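Local coordinates for peptidase S15/CocE/NonD (PDB 4PF1) that is an archaeal serine aminopeptidase of the alpha/beta hydrolase fold that removes residues from the amino-terminal end of peptides, at the interface of chains A and B. Numbering follows the deposited sequence. Chains: chain A/B, Peptidase S15/CocE/NonD.

The interface of chains A and B. Residues chain A 343-346; chain B 343-346.
B:Glu344 OE2, a carboxylate oxygen, is gripped across the interface by one hydrogen bond, from the backbone N of A:Asp346 at 3.0 Å. The hydrogen bond is fairly straight, 155° at the hydrogen, and enters on the syn lone pair of OE2. The other oxygen, B:Glu344 OE1, lies 2.7 Å from water 1. Water 1 continues to the carbonyl O of A:Glu344 at 2.8 Å, so both carboxylate oxygens are tied to chain A. The two-fold twin exchanges the chains: A:Glu344 OE2 takes the N-H of B:Asp346 at 3.1 Å, here from above the carboxylate plane, while water 2 joins A:Glu344 OE1 to the carbonyl O of B:Glu344. In both glutamates CG is anti to the carbonyl carbon and the chain bends at chi2 (-71° in A:Glu344), which carries the carboxylate across to the partner loop. Between these two grips the loops run roughly antiparallel past each other, meeting at the glycines, with A:Gly345 CA 4.1 Å from B:Gly345 CA. The bonded N-H belongs to the residue just before helix 347-365, whose amino-terminal end might help stabilise negative charge on the partner glutamate. The patch forms part of a two-fold interface that may serve assembly of the deposited tetramer. Each Asp346 side chain turns aside, CG anti to its backbone N (chi1 177° in chain A), placing A:Asp346 OD2 5.9 Å from B:Glu344 OE2.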
loop_
_atom_site.group_PDB
_atom_site.type_symbol
_atom_site.label_atom_id
_atom_site.label_comp_id
_atom_site.label_asym_id
_atom_site.label_seq_id
_atom_site.Cartn_x
_atom_site.Cartn_y
_atom_site.Cartn_z
ATOM N N PHE A 343 17.063 9.550 5.811
ATOM C CA PHE A 343 18.485 9.743 6.091
ATOM C C PHE A 343 19.326 9.435 4.845
ATOM O O PHE A 343 18.814 8.852 3.885
ATOM C CB PHE A 343 18.917 8.884 7.305
ATOM C CG PHE A 343 17.979 8.988 8.496
ATOM C CD1 PHE A 343 17.643 10.230 9.036
ATOM C CD2 PHE A 343 17.420 7.849 9.065
ATOM C CE1 PHE A 343 16.756 10.326 10.113
ATOM C CE2 PHE A 343 16.533 7.948 10.143
ATOM C CZ PHE A 343 16.216 9.185 10.667
ATOM N N GLU A 344 20.592 9.885 4.831
ATOM C CA GLU A 344 21.459 9.706 3.668
ATOM C C GLU A 344 22.022 8.280 3.608
ATOM O O GLU A 344 23.113 8.009 4.120
ATOM C CB GLU A 344 22.578 10.760 3.642
ATOM C CG GLU A 344 22.126 12.101 3.086
ATOM C CD GLU A 344 21.858 12.111 1.592
ATOM O OE1 GLU A 344 22.834 12.188 0.813
ATOM O OE2 GLU A 344 20.671 12.041 1.201
ATOM N N GLY A 345 21.250 7.388 2.991
ATOM C CA GLY A 345 21.604 5.984 2.821
ATOM C C GLY A 345 21.322 5.142 4.045
ATOM O O GLY A 345 20.760 5.634 5.029
ATOM N N ASP A 346 21.712 3.858 3.991
ATOM C CA ASP A 346 21.543 2.937 5.112
ATOM C C ASP A 346 22.614 3.230 6.173
ATOM O O ASP A 346 23.708 2.661 6.132
ATOM C CB ASP A 346 21.589 1.464 4.629
ATOM C CG ASP A 346 21.487 0.420 5.731
ATOM O OD1 ASP A 346 21.166 0.796 6.879
ATOM O OD2 ASP A 346 21.749 -0.765 5.449
ATOM N N PHE B 343 19.896 3.156 -3.391
ATOM C CA PHE B 343 21.170 3.870 -3.456
ATOM C C PHE B 343 21.450 4.621 -2.147
ATOM O O PHE B 343 20.546 4.798 -1.328
ATOM C CB PHE B 343 21.189 4.820 -4.670
ATOM C CG PHE B 343 20.625 4.199 -5.934
ATOM C CD1 PHE B 343 21.157 3.018 -6.450
ATOM C CD2 PHE B 343 19.544 4.776 -6.591
ATOM C CE1 PHE B 343 20.614 2.428 -7.595
ATOM C CE2 PHE B 343 19.012 4.192 -7.745
ATOM C CZ PHE B 343 19.550 3.024 -8.239
ATOM N N GLU B 344 22.710 5.028 -1.935
ATOM C CA GLU B 344 23.117 5.709 -0.706
ATOM C C GLU B 344 22.627 7.179 -0.661
ATOM O O GLU B 344 23.373 8.108 -0.993
ATOM C CB GLU B 344 24.641 5.613 -0.510
ATOM C CG GLU B 344 25.089 4.270 0.041
ATOM C CD GLU B 344 24.684 4.032 1.483
ATOM O OE1 GLU B 344 25.402 4.513 2.388
ATOM O OE2 GLU B 344 23.622 3.406 1.709
ATOM N N GLY B 345 21.378 7.354 -0.236
ATOM C CA GLY B 345 20.740 8.660 -0.095
ATOM C C GLY B 345 20.214 9.223 -1.396
ATOM O O GLY B 345 20.241 8.540 -2.425
ATOM N N ASP B 346 19.727 10.480 -1.356
ATOM C CA ASP B 346 19.228 11.181 -2.537
ATOM C C ASP B 346 20.411 11.593 -3.418
ATOM O O ASP B 346 20.961 12.683 -3.258
ATOM C CB ASP B 346 18.361 12.398 -2.129
ATOM C CG ASP B 346 17.824 13.236 -3.286
ATOM O OD1 ASP B 346 17.957 12.798 -4.454
ATOM O OD2 ASP B 346 17.282 14.330 -3.024
HETATM O O HOH W 1 24.550 5.726 4.654
HETATM O O HOH W 2 23.169 10.791 -1.468
#